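Local coordinates for binary enterotoxin of Clostridium perfringens component a (Clostridium perfringens, PDB 5WTZ), which is the enzymatic component of a binary enterotoxin that binds NAD+ and ADP-ribosylates actin, at residues Pro9-Lys14 with Pro91-Tyr96; Ala256-Leu261 with Lys338-Thr343; Arg299-Asn304 with Leu358-His363. All coordinates share one frame; numbering follows the deposited sequence.

Interaction 1 comes first along the chain and joins the loop after helix 3-7 to strand 92-98 of the first sheet. Interactions 2 and 3 share the second ADP-ribosyltransferase-family region, and their segments alternate along the chain. The centre of interaction 1 is about 48 Å from that of interaction 2 and about 37 Å from that of interaction 3. Interactions 2 and 3 have centres about 14 Å apart and meet where Ser342 O approaches Arg299 NH1. Both touch NAD. Strand 92-98 and strand 295-301 are edge strands of two five-stranded mixed sheets with the same strand order. The fold is therefore repeated, with NAD bound in the second copy.

Interaction 1: residues Pro9-Lys14 with Pro91-Tyr96; sequences PMDFAK and PLYVYY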
loop_
_atom_site.group_PDB
_atom_site.type_symbol
_atom_site.label_atom_id
_atom_site.label_comp_id
_atom_site.label_asym_id
_atom_site.label_seq_id
_atom_site.Cartn_x
_atom_site.Cartn_y
_atom_site.Cartn_z
ATOM N N PRO A 9 20.419 -12.964 19.792
ATOM C CA PRO A 9 21.009 -12.041 18.818
ATOM C C PRO A 9 19.950 -11.198 18.125
ATOM O O PRO A 9 18.754 -11.434 18.291
ATOM C CB PRO A 9 21.695 -12.975 17.819
ATOM C CG PRO A 9 20.923 -14.256 17.922
ATOM C CD PRO A 9 20.576 -14.370 19.380
ATOM N N MET A 10 20.395 -10.213 17.356
ATOM C CA MET A 10 19.494 -9.419 16.546
ATOM C C MET A 10 19.062 -10.251 15.340
ATOM O O MET A 10 17.905 -10.200 14.905
ATOM C CB MET A 10 20.184 -8.125 16.115
ATOM C CG MET A 10 19.281 -7.099 15.483
ATOM S SD MET A 10 20.188 -5.588 15.074
ATOM C CE MET A 10 20.370 -4.859 16.700
ATOM N N ASP A 11 20.014 -11.034 14.831
ATOM C CA ASP A 11 19.849 -11.854 13.630
ATOM C C ASP A 11 20.250 -13.309 13.910
ATOM O O ASP A 11 21.433 -13.603 14.095
ATOM C CB ASP A 11 20.695 -11.268 12.494
ATOM C CG ASP A 11 20.315 -11.801 11.125
ATOM O OD1 ASP A 11 19.679 -12.877 11.032
ATOM O OD2 ASP A 11 20.661 -11.132 10.126
ATOM N N PHE A 12 19.269 -14.215 13.944
ATOM C CA PHE A 12 19.527 -15.639 14.205
ATOM C C PHE A 12 20.295 -16.291 13.061
ATOM O O PHE A 12 20.849 -17.379 13.219
ATOM C CB PHE A 12 18.219 -16.404 14.450
ATOM C CG PHE A 12 17.679 -16.237 15.837
ATOM C CD1 PHE A 12 18.354 -16.762 16.922
ATOM C CD2 PHE A 12 16.507 -15.534 16.059
ATOM C CE1 PHE A 12 17.864 -16.599 18.208
ATOM C CE2 PHE A 12 16.012 -15.366 17.336
ATOM C CZ PHE A 12 16.689 -15.900 18.413
ATOM N N ALA A 13 20.324 -15.604 11.922
ATOM C CA ALA A 13 21.094 -16.006 10.751
ATOM C C ALA A 13 20.803 -17.455 10.345
ATOM O O ALA A 13 20.009 -17.697 9.444
ATOM C CB ALA A 13 22.573 -15.805 11.007
ATOM N N LYS A 14 21.435 -18.412 11.019
ATOM C CA LYS A 14 21.242 -19.827 10.692
ATOM C C LYS A 14 21.058 -20.687 11.943
ATOM O O LYS A 14 20.844 -21.904 11.863
ATOM C CB LYS A 14 22.422 -20.334 9.868
ATOM C CG LYS A 14 22.583 -19.599 8.549
ATOM C CD LYS A 14 23.588 -20.289 7.653
ATOM C CE LYS A 14 23.486 -19.784 6.222
ATOM N NZ LYS A 14 24.588 -20.329 5.383
ATOM N N PRO A 91 15.253 -5.170 18.068
ATOM C CA PRO A 91 15.151 -5.557 16.656
ATOM C C PRO A 91 15.352 -7.047 16.363
ATOM O O PRO A 91 16.131 -7.737 17.036
ATOM C CB PRO A 91 16.260 -4.738 16.006
ATOM C CG PRO A 91 16.276 -3.495 16.808
ATOM C CD PRO A 91 16.084 -3.964 18.226
ATOM N N LEU A 92 14.635 -7.523 15.347
ATOM C CA LEU A 92 14.742 -8.900 14.879
ATOM C C LEU A 92 14.796 -8.927 13.354
ATOM O O LEU A 92 13.896 -8.413 12.692
ATOM C CB LEU A 92 13.557 -9.738 15.370
ATOM C CG LEU A 92 13.530 -11.211 14.932
ATOM C CD1 LEU A 92 14.527 -12.002 15.741
ATOM C CD2 LEU A 92 12.132 -11.819 15.047
ATOM N N TYR A 93 15.842 -9.523 12.792
ATOM C CA TYR A 93 15.860 -9.769 11.353
ATOM C C TYR A 93 15.099 -11.054 11.013
ATOM O O TYR A 93 15.219 -12.076 11.703
ATOM C CB TYR A 93 17.290 -9.847 10.827
ATOM C CG TYR A 93 18.079 -8.568 10.898
ATOM C CD1 TYR A 93 18.777 -8.225 12.048
ATOM C CD2 TYR A 93 18.155 -7.706 9.805
ATOM C CE1 TYR A 93 19.510 -7.065 12.111
ATOM C CE2 TYR A 93 18.893 -6.543 9.864
ATOM C CZ TYR A 93 19.568 -6.230 11.028
ATOM O OH TYR A 93 20.307 -5.078 11.119
ATOM N N VAL A 94 14.305 -10.999 9.951
ATOM C CA VAL A 94 13.545 -12.155 9.512
ATOM C C VAL A 94 13.760 -12.379 8.026
ATOM O O VAL A 94 14.307 -11.505 7.345
ATOM C CB VAL A 94 12.046 -12.003 9.819
ATOM C CG1 VAL A 94 11.823 -12.044 11.328
ATOM C CG2 VAL A 94 11.487 -10.721 9.209
ATOM N N TYR A 95 13.336 -13.549 7.544
ATOM C CA TYR A 95 13.641 -14.022 6.191
ATOM C C TYR A 95 12.405 -14.518 5.453
ATOM O O TYR A 95 11.504 -15.111 6.054
ATOM C CB TYR A 95 14.686 -15.147 6.249
ATOM C CG TYR A 95 15.993 -14.719 6.873
ATOM C CD1 TYR A 95 16.154 -14.709 8.252
ATOM C CD2 TYR A 95 17.059 -14.314 6.085
ATOM C CE1 TYR A 95 17.341 -14.313 8.830
ATOM C CE2 TYR A 95 18.262 -13.928 6.660
ATOM C CZ TYR A 95 18.393 -13.919 8.032
ATOM O OH TYR A 95 19.580 -13.521 8.618
ATOM N N TYR A 96 12.353 -14.261 4.148
ATOM C CA TYR A 96 11.397 -14.934 3.274
ATOM C C TYR A 96 11.771 -14.738 1.816
ATOM O O TYR A 96 12.234 -13.661 1.417
ATOM C CB TYR A 96 9.959 -14.453 3.514
ATOM C CG TYR A 96 9.721 -12.976 3.287
ATOM C CD1 TYR A 96 10.000 -12.045 4.276
ATOM C CD2 TYR A 96 9.180 -12.518 2.095
ATOM C CE1 TYR A 96 9.766 -10.679 4.073
ATOM C CE2 TYR A 96 8.949 -11.174 1.886
ATOM C CZ TYR A 96 9.236 -10.262 2.868
ATOM O OH TYR A 96 8.988 -8.931 2.636
HETATM O O HOH W 1 15.997 -13.849 13.609
#
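Asp11 places CG anti to its backbone N (chi1 -164°), and Tyr95 places CG anti to its carbonyl carbon (chi1 -60°). These torsions bring the carboxylate to the phenol. Asp11 heads an Asx turn in the loop between helix 3-7 and helix 16-31, and this loop lies along strand 92-98, an outermost strand of the five-stranded sheet.

Tyr95 OH donates to the syn lone pair of Asp11 OD1 at 2.5 Å. The oxygen sits at the edge of the Tyr95 ring. Ala13 N donates to Asp11 OD1 from above the carboxylate plane at 2.9 Å, which closes the Asx turn. Two donors thus grip OD1. OD2 is hydrogen-bonded to His159 NE2, and the His159 ring stacks with Tyr93 and with Tyr95. This network probably favours an ionised Asp11.

The backbones also join. Tyr93 N donates to Met10 O at 3.0 Å. Leu92 CA makes a C-H...O contact to the same oxygen.

Met10 lies beside Tyr93. Its CG is 3.4 Å from Tyr93 CE1, at the edge of the ring. Met10 SD is 4.7 Å from the Tyr93 ring centroid, also at the edge, a Met-aromatic contact. Phe12 turns to the other side of the strand, by Leu92, where its CE2 meets Leu92 CD1 at 4.0 Å. Trp22 of helix 16-31 touches both of these side chains. Between the two backbones, one water donates to Tyr93 O at 2.7 Å and accepts a weak bond from Phe12 N.

Interaction 2: residues Ala256-Leu261 with Lys338-Thr343; sequences AINKYL and KTFIST. With NAD (nicotinamide-adenine-dinucleotide), chain B.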
loop_
_atom_site.group_PDB
_atom_site.type_symbol
_atom_site.label_atom_id
_atom_site.label_comp_id
_atom_site.label_asym_id
_atom_site.label_seq_id
_atom_site.Cartn_x
_atom_site.Cartn_y
_atom_site.Cartn_z
ATOM N N ALA A 256 -15.153 20.831 -15.578
ATOM C CA ALA A 256 -14.679 21.767 -16.600
ATOM C C ALA A 256 -13.203 22.111 -16.390
ATOM O O ALA A 256 -12.454 22.281 -17.360
ATOM C CB ALA A 256 -15.519 23.030 -16.601
ATOM N N ILE A 257 -12.794 22.223 -15.126
ATOM C CA ILE A 257 -11.434 22.650 -14.789
ATOM C C ILE A 257 -10.425 21.584 -15.192
ATOM O O ILE A 257 -9.444 21.882 -15.884
ATOM C CB ILE A 257 -11.302 22.968 -13.284
ATOM C CG1 ILE A 257 -11.985 24.303 -12.971
ATOM C CG2 ILE A 257 -9.824 23.008 -12.842
ATOM C CD1 ILE A 257 -12.180 24.541 -11.490
ATOM N N ASN A 258 -10.673 20.340 -14.797
ATOM C CA ASN A 258 -9.727 19.279 -15.122
ATOM C C ASN A 258 -9.774 18.958 -16.625
ATOM O O ASN A 258 -8.746 18.660 -17.215
ATOM C CB ASN A 258 -9.971 18.040 -14.241
ATOM C CG ASN A 258 -9.410 18.220 -12.819
ATOM O OD1 ASN A 258 -8.489 19.015 -12.591
ATOM N ND2 ASN A 258 -9.952 17.472 -11.864
ATOM N N LYS A 259 -10.941 19.080 -17.253
ATOM C CA LYS A 259 -11.029 18.952 -18.716
ATOM C C LYS A 259 -10.134 19.964 -19.442
ATOM O O LYS A 259 -9.445 19.626 -20.406
ATOM C CB LYS A 259 -12.465 19.124 -19.201
ATOM C CG LYS A 259 -13.300 17.850 -19.274
ATOM C CD LYS A 259 -14.713 18.199 -19.765
ATOM C CE LYS A 259 -15.640 16.990 -19.846
ATOM N NZ LYS A 259 -16.874 17.344 -20.620
ATOM N N TYR A 260 -10.159 21.209 -18.987
ATOM C CA TYR A 260 -9.356 22.252 -19.598
ATOM C C TYR A 260 -7.867 22.000 -19.391
ATOM O O TYR A 260 -7.063 22.171 -20.306
ATOM C CB TYR A 260 -9.726 23.612 -19.030
ATOM C CG TYR A 260 -8.899 24.714 -19.628
ATOM C CD1 TYR A 260 -9.179 25.202 -20.895
ATOM C CD2 TYR A 260 -7.815 25.249 -18.938
ATOM C CE1 TYR A 260 -8.415 26.208 -21.455
ATOM C CE2 TYR A 260 -7.043 26.249 -19.490
ATOM C CZ TYR A 260 -7.351 26.726 -20.748
ATOM O OH TYR A 260 -6.589 27.719 -21.306
ATOM N N LEU A 261 -7.502 21.617 -18.175
ATOM C CA LEU A 261 -6.109 21.316 -17.862
ATOM C C LEU A 261 -5.601 20.142 -18.696
ATOM O O LEU A 261 -4.439 20.116 -19.098
ATOM C CB LEU A 261 -5.943 21.010 -16.368
ATOM C CG LEU A 261 -5.855 22.197 -15.399
ATOM C CD1 LEU A 261 -5.832 21.730 -13.961
ATOM C CD2 LEU A 261 -4.638 23.069 -15.684
ATOM N N LYS A 338 -1.517 16.285 -15.679
ATOM C CA LYS A 338 -1.785 17.687 -15.979
ATOM C C LYS A 338 -2.895 18.267 -15.099
ATOM O O LYS A 338 -2.984 19.478 -14.911
ATOM C CB LYS A 338 -2.156 17.848 -17.459
ATOM C CG LYS A 338 -1.077 17.326 -18.427
ATOM C CD LYS A 338 -1.493 17.497 -19.883
ATOM C CE LYS A 338 -1.382 18.953 -20.305
ATOM N NZ LYS A 338 -1.665 19.155 -21.751
ATOM N N THR A 339 -3.731 17.391 -14.561
ATOM C CA THR A 339 -4.932 17.787 -13.831
ATOM C C THR A 339 -4.657 18.011 -12.345
ATOM O O THR A 339 -3.622 17.567 -11.837
ATOM C CB THR A 339 -6.024 16.695 -13.974
ATOM O OG1 THR A 339 -5.413 15.411 -13.809
ATOM C CG2 THR A 339 -6.711 16.768 -15.351
ATOM N N PHE A 340 -5.558 18.714 -11.652
ATOM C CA PHE A 340 -5.589 18.641 -10.201
ATOM C C PHE A 340 -5.990 17.213 -9.871
ATOM O O PHE A 340 -6.791 16.601 -10.594
ATOM C CB PHE A 340 -6.590 19.615 -9.553
ATOM C CG PHE A 340 -6.277 21.076 -9.764
ATOM C CD1 PHE A 340 -5.230 21.690 -9.075
ATOM C CD2 PHE A 340 -7.022 21.833 -10.638
ATOM C CE1 PHE A 340 -4.942 23.024 -9.264
ATOM C CE2 PHE A 340 -6.743 23.186 -10.832
ATOM C CZ PHE A 340 -5.685 23.778 -10.149
ATOM N N ILE A 341 -5.470 16.690 -8.770
ATOM C CA ILE A 341 -5.789 15.321 -8.363
ATOM C C ILE A 341 -6.662 15.283 -7.101
ATOM O O ILE A 341 -6.195 15.607 -5.993
ATOM C CB ILE A 341 -4.529 14.477 -8.104
ATOM C CG1 ILE A 341 -3.467 14.747 -9.169
ATOM C CG2 ILE A 341 -4.920 12.982 -8.014
ATOM C CD1 ILE A 341 -2.163 13.971 -8.928
ATOM N N SER A 342 -7.926 14.906 -7.286
ATOM C CA SER A 342 -8.838 14.630 -6.179
ATOM C C SER A 342 -8.563 13.242 -5.569
ATOM O O SER A 342 -8.751 12.186 -6.205
ATOM C CB SER A 342 -10.301 14.738 -6.630
ATOM O OG SER A 342 -10.734 16.097 -6.664
ATOM N N THR A 343 -8.103 13.249 -4.328
ATOM C CA THR A 343 -7.804 12.001 -3.618
ATOM C C THR A 343 -8.551 11.969 -2.301
ATOM O O THR A 343 -8.960 13.002 -1.786
ATOM C CB THR A 343 -6.289 11.804 -3.317
ATOM O OG1 THR A 343 -5.907 12.587 -2.175
ATOM C CG2 THR A 343 -5.417 12.169 -4.511
HETATM P PA NAD B . -11.914 14.182 -12.181
HETATM O O1A NAD B . -12.057 15.551 -12.804
HETATM O O2A NAD B . -10.603 13.753 -11.594
HETATM O O5B NAD B . -12.330 13.050 -13.251
HETATM C C5B NAD B . -13.402 13.210 -14.186
HETATM C C4B NAD B . -13.149 12.328 -15.393
HETATM O O4B NAD B . -11.948 12.785 -16.029
HETATM C C3B NAD B . -12.936 10.868 -15.003
HETATM O O3B NAD B . -13.536 10.035 -16.008
HETATM C C2B NAD B . -11.420 10.722 -15.016
HETATM O O2B NAD B . -10.996 9.391 -15.329
HETATM C C1B NAD B . -10.983 11.729 -16.073
HETATM N N9A NAD B . -9.649 12.256 -15.722
HETATM C C8A NAD B . -9.301 12.878 -14.581
HETATM N N7A NAD B . -7.980 13.212 -14.601
HETATM C C5A NAD B . -7.482 12.774 -15.764
HETATM C C6A NAD B . -6.165 12.791 -16.431
HETATM N N6A NAD B . -5.098 13.355 -15.821
HETATM N N1A NAD B . -6.062 12.207 -17.650
HETATM C C2A NAD B . -7.120 11.650 -18.264
HETATM N N3A NAD B . -8.353 11.613 -17.719
HETATM C C4A NAD B . -8.577 12.139 -16.492
HETATM O O3 NAD B . -13.031 14.090 -11.034
HETATM P PN NAD B . -13.597 12.795 -10.267
HETATM O O1N NAD B . -12.472 12.215 -9.439
HETATM O O2N NAD B . -14.355 11.947 -11.261
HETATM O O5D NAD B . -14.674 13.523 -9.319
HETATM C C5D NAD B . -14.311 14.601 -8.457
HETATM C C4D NAD B . -15.424 14.822 -7.449
HETATM O O4D NAD B . -15.400 13.772 -6.479
HETATM C C3D NAD B . -15.174 16.093 -6.662
HETATM O O3D NAD B . -16.439 16.535 -6.137
HETATM C C2D NAD B . -14.285 15.629 -5.530
HETATM O O2D NAD B . -14.422 16.463 -4.374
HETATM C C1D NAD B . -14.748 14.190 -5.286
HETATM N N1N NAD B . -13.648 13.253 -4.979
HETATM C C2N NAD B . -13.367 12.220 -5.799
HETATM C C3N NAD B . -12.324 11.338 -5.497
HETATM C C7N NAD B . -11.990 10.172 -6.387
HETATM O O7N NAD B . -12.240 10.183 -7.599
HETATM N N7N NAD B . -11.446 9.125 -5.788
HETATM C C4N NAD B . -11.572 11.499 -4.338
HETATM C C5N NAD B . -11.880 12.570 -3.513
HETATM C C6N NAD B . -12.925 13.429 -3.862
#
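Asn258, Ile257 and Leu261 make a buried helix-to-loop contact with Thr339 and Phe340 at the edge of the NAD pocket. Helix 240-263 lies here against the turn that leads from strand 334-337 into strand 341-344. The contact has a polar part facing the dinucleotide and an apolar part turned away from it.

Asn258 serves both partners with one amide. Its ND2 donates to NAD O1A, an adenosine-side phosphate oxygen, at 3.0 Å and nearly straight (171°). Its OD1 accepts a weak bond from Phe340 N at 3.1 Å. Tyr249 OH also bonds to ND2, so both ends of the amide have partners, which fits this setting of the amide, though the OD1 bond is weak.

Thr339 holds OG1 between its backbone N and carbonyl carbon (chi1 43°). In this position OG1 accepts from NAD N6A at 2.9 Å, a bond to the adenine amino group. The methyl CG2 goes to the helix and packs 3.3 Å from Asn258 O.

Beyond Phe340 the chain enters the Ser-Thr-Ser-type motif of ADP-ribosyltransferases, here beginning Ser342-Thr343. Ser342 OG is hydrogen-bonded to Glu384 OE2 and Tyr249 OH. The backbone passes beside the nicotinamide, with Ser342 O 3.5 Å from NAD C4N.

The Phe340 ring fills the apolar part. Ile257 CG2 meets the ring edge in its plane, 3.7 Å from CE2. Leu261 CD1 comes in obliquely, 3.5 Å from Phe340 CD2. Ile282 of helix 272-286 and His389 also touch this ring, the latter edge-to-face. At the exposed margin, the Lys338 chain bends back so that CE lies 3.5 Å from Leu261 O, while NZ makes a weak hydrogen bond to Leu262 O.

Interaction 3: residues Arg299-Asn304 with Leu358-His363; sequences RRMGPN and LILRLH. With NAD (nicotinamide-adenine-dinucleotide), chain B.
Arg299 leaves its strand beside Leu360, the two CB atoms 3.7 Å apart. CG stands anti to the backbone N (chi1 -180°), and the chain stays extended as far as NE. This carries the guanidinium away from strand 358-364 and into the NAD pocket. CG passes 3.8 Å from the nicotinamide amide nitrogen N7N of NAD. CD packs on Ile341. NE forms a salt bridge with Glu305 OE1. NH1 donates to NAD O1N at 2.9 Å and is also hydrogen-bonded to Ser342 O. NH2 is 2.7 Å from NAD O2A, but that bond is bent (122°) and weak; a second weak bond from NH2 reaches O1N. The tip thus spans both phosphates and would offset their negative charge.

The backbones run antiparallel. Arg299 and Leu360 exchange two hydrogen bonds, and Met301 N donates to Leu358 O at 2.8 Å.

Arg300 points to the other face of the sheet. Its chain bends at chi2 and lies beside Ile359, with CD1 of Ile359 over one guanidinium face and 3.5 Å from Arg300 NH1. Arg300 NH2 bonds to Ser347 O and to Phe61 O, which lies in the first half of the chain.

On the Arg299 face, Met301 SD rests 3.6 Å from Leu360 CB. Tyr393 of strand 391-403 touches both side chains. Gly302 has no side chain, so the adenosine ribose can come close: CA is 3.2 Å from NAD O2B.

An edge-strand arginine bonded to the pyrophosphate, with Ser342 and Glu384 at the same NAD, is characteristic of the Arg-Ser-Glu class of ADP-ribosyltransferases.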
loop_
_atom_site.group_PDB
_atom_site.type_symbol
_atom_site.label_atom_id
_atom_site.label_comp_id
_atom_site.label_asym_id
_atom_site.label_seq_id
_atom_site.Cartn_x
_atom_site.Cartn_y
_atom_site.Cartn_z
ATOM N N ARG A 299 -7.393 7.072 -4.697
ATOM C CA ARG A 299 -8.217 7.667 -5.744
ATOM C C ARG A 299 -8.891 6.561 -6.537
ATOM O O ARG A 299 -8.234 5.601 -6.940
ATOM C CB ARG A 299 -7.383 8.553 -6.683
ATOM C CG ARG A 299 -8.218 9.199 -7.798
ATOM C CD ARG A 299 -7.394 10.171 -8.667
ATOM N NE ARG A 299 -8.119 10.386 -9.915
ATOM C CZ ARG A 299 -9.214 11.129 -10.022
ATOM N NH1 ARG A 299 -9.687 11.789 -8.959
ATOM N NH2 ARG A 299 -9.838 11.237 -11.194
ATOM N N ARG A 300 -10.201 6.689 -6.724
ATOM C CA ARG A 300 -10.935 5.849 -7.657
ATOM C C ARG A 300 -10.786 6.493 -9.024
ATOM O O ARG A 300 -11.340 7.564 -9.287
ATOM C CB ARG A 300 -12.390 5.719 -7.217
ATOM C CG ARG A 300 -12.526 5.163 -5.787
ATOM C CD ARG A 300 -11.828 3.797 -5.669
ATOM N NE ARG A 300 -11.701 3.280 -4.298
ATOM C CZ ARG A 300 -12.108 2.068 -3.919
ATOM N NH1 ARG A 300 -12.715 1.271 -4.783
ATOM N NH2 ARG A 300 -11.946 1.654 -2.671
ATOM N N MET A 301 -9.969 5.883 -9.876
ATOM C CA MET A 301 -9.583 6.499 -11.142
ATOM C C MET A 301 -10.467 5.957 -12.253
ATOM O O MET A 301 -10.848 4.788 -12.232
ATOM C CB MET A 301 -8.103 6.224 -11.465
ATOM C CG MET A 301 -7.121 6.453 -10.300
ATOM S SD MET A 301 -5.451 5.851 -10.670
ATOM C CE MET A 301 -4.833 7.162 -11.667
ATOM N N GLY A 302 -10.804 6.802 -13.218
ATOM C CA GLY A 302 -11.490 6.333 -14.409
ATOM C C GLY A 302 -10.495 5.781 -15.421
ATOM O O GLY A 302 -9.291 6.068 -15.336
ATOM N N PRO A 303 -10.983 5.012 -16.405
ATOM C CA PRO A 303 -10.086 4.375 -17.382
ATOM C C PRO A 303 -9.267 5.371 -18.215
ATOM O O PRO A 303 -8.133 5.039 -18.575
ATOM C CB PRO A 303 -11.053 3.587 -18.274
ATOM C CG PRO A 303 -12.385 4.302 -18.125
ATOM C CD PRO A 303 -12.395 4.673 -16.664
ATOM N N ASN A 304 -9.822 6.547 -18.514
ATOM C CA ASN A 304 -9.115 7.572 -19.297
ATOM C C ASN A 304 -7.749 7.925 -18.727
ATOM O O ASN A 304 -6.856 8.351 -19.459
ATOM C CB ASN A 304 -9.915 8.878 -19.393
ATOM C CG ASN A 304 -11.181 8.763 -20.211
ATOM O OD1 ASN A 304 -11.909 9.757 -20.356
ATOM N ND2 ASN A 304 -11.463 7.572 -20.753
ATOM N N LEU A 358 -9.918 1.004 -11.123
ATOM C CA LEU A 358 -8.540 1.405 -10.920
ATOM C C LEU A 358 -8.436 2.186 -9.622
ATOM O O LEU A 358 -8.930 3.314 -9.515
ATOM C CB LEU A 358 -8.050 2.229 -12.117
ATOM C CG LEU A 358 -7.995 1.489 -13.466
ATOM C CD1 LEU A 358 -7.795 2.465 -14.613
ATOM C CD2 LEU A 358 -6.904 0.412 -13.480
ATOM N N ILE A 359 -7.792 1.582 -8.634
ATOM C CA ILE A 359 -7.661 2.182 -7.311
ATOM C C ILE A 359 -6.235 2.666 -7.051
ATOM O O ILE A 359 -5.316 1.867 -6.812
ATOM C CB ILE A 359 -8.067 1.191 -6.205
ATOM C CG1 ILE A 359 -9.431 0.576 -6.520
ATOM C CG2 ILE A 359 -8.041 1.877 -4.841
ATOM C CD1 ILE A 359 -9.840 -0.577 -5.592
ATOM N N LEU A 360 -6.052 3.979 -7.103
ATOM C CA LEU A 360 -4.760 4.581 -6.786
ATOM C C LEU A 360 -4.481 4.425 -5.301
ATOM O O LEU A 360 -5.330 4.732 -4.468
ATOM C CB LEU A 360 -4.735 6.059 -7.178
ATOM C CG LEU A 360 -3.340 6.692 -7.133
ATOM C CD1 LEU A 360 -2.432 6.043 -8.168
ATOM C CD2 LEU A 360 -3.460 8.218 -7.349
ATOM N N ARG A 361 -3.312 3.890 -4.969
ATOM C CA ARG A 361 -2.834 3.953 -3.589
ATOM C C ARG A 361 -1.534 4.729 -3.610
ATOM O O ARG A 361 -0.462 4.176 -3.890
ATOM C CB ARG A 361 -2.660 2.556 -2.977
ATOM C CG ARG A 361 -2.182 2.585 -1.513
ATOM C CD ARG A 361 -2.501 1.290 -0.749
ATOM N NE ARG A 361 -1.786 0.139 -1.313
ATOM C CZ ARG A 361 -1.952 -1.125 -0.922
ATOM N NH1 ARG A 361 -2.825 -1.432 0.026
ATOM N NH2 ARG A 361 -1.263 -2.097 -1.507
ATOM N N LEU A 362 -1.658 6.027 -3.340
ATOM C CA LEU A 362 -0.601 7.002 -3.599
ATOM C C LEU A 362 0.214 7.340 -2.360
ATOM O O LEU A 362 -0.339 7.755 -1.332
ATOM C CB LEU A 362 -1.211 8.284 -4.168
ATOM C CG LEU A 362 -0.232 9.413 -4.521
ATOM C CD1 LEU A 362 0.720 9.035 -5.712
ATOM C CD2 LEU A 362 -1.017 10.707 -4.771
ATOM N N HIS A 363 1.523 7.176 -2.474
ATOM C CA HIS A 363 2.470 7.650 -1.466
ATOM C C HIS A 363 2.709 9.131 -1.721
ATOM O O HIS A 363 3.379 9.487 -2.694
ATOM C CB HIS A 363 3.788 6.872 -1.532
ATOM C CG HIS A 363 4.796 7.296 -0.504
ATOM N ND1 HIS A 363 6.127 6.957 -0.587
ATOM C CD2 HIS A 363 4.668 8.031 0.626
ATOM C CE1 HIS A 363 6.779 7.468 0.445
ATOM N NE2 HIS A 363 5.917 8.130 1.191
HETATM P PA NAD B . -11.914 14.182 -12.181
HETATM O O1A NAD B . -12.057 15.551 -12.804
HETATM O O2A NAD B . -10.603 13.753 -11.594
HETATM O O5B NAD B . -12.330 13.050 -13.251
HETATM C C5B NAD B . -13.402 13.210 -14.186
HETATM C C4B NAD B . -13.149 12.328 -15.393
HETATM O O4B NAD B . -11.948 12.785 -16.029
HETATM C C3B NAD B . -12.936 10.868 -15.003
HETATM O O3B NAD B . -13.536 10.035 -16.008
HETATM C C2B NAD B . -11.420 10.722 -15.016
HETATM O O2B NAD B . -10.996 9.391 -15.329
HETATM C C1B NAD B . -10.983 11.729 -16.073
HETATM N N9A NAD B . -9.649 12.256 -15.722
HETATM C C8A NAD B . -9.301 12.878 -14.581
HETATM N N7A NAD B . -7.980 13.212 -14.601
HETATM C C5A NAD B . -7.482 12.774 -15.764
HETATM C C6A NAD B . -6.165 12.791 -16.431
HETATM N N6A NAD B . -5.098 13.355 -15.821
HETATM N N1A NAD B . -6.062 12.207 -17.650
HETATM C C2A NAD B . -7.120 11.650 -18.264
HETATM N N3A NAD B . -8.353 11.613 -17.719
HETATM C C4A NAD B . -8.577 12.139 -16.492
HETATM O O3 NAD B . -13.031 14.090 -11.034
HETATM P PN NAD B . -13.597 12.795 -10.267
HETATM O O1N NAD B . -12.472 12.215 -9.439
HETATM O O2N NAD B . -14.355 11.947 -11.261
HETATM O O5D NAD B . -14.674 13.523 -9.319
HETATM C C5D NAD B . -14.311 14.601 -8.457
HETATM C C4D NAD B . -15.424 14.822 -7.449
HETATM O O4D NAD B . -15.400 13.772 -6.479
HETATM C C3D NAD B . -15.174 16.093 -6.662
HETATM O O3D NAD B . -16.439 16.535 -6.137
HETATM C C2D NAD B . -14.285 15.629 -5.530
HETATM O O2D NAD B . -14.422 16.463 -4.374
HETATM C C1D NAD B . -14.748 14.190 -5.286
HETATM N N1N NAD B . -13.648 13.253 -4.979
HETATM C C2N NAD B . -13.367 12.220 -5.799
HETATM C C3N NAD B . -12.324 11.338 -5.497
HETATM C C7N NAD B . -11.990 10.172 -6.387
HETATM O O7N NAD B . -12.240 10.183 -7.599
HETATM N N7N NAD B . -11.446 9.125 -5.788
HETATM C C4N NAD B . -11.572 11.499 -4.338
HETATM C C5N NAD B . -11.880 12.570 -3.513
HETATM C C6N NAD B . -12.925 13.429 -3.862
#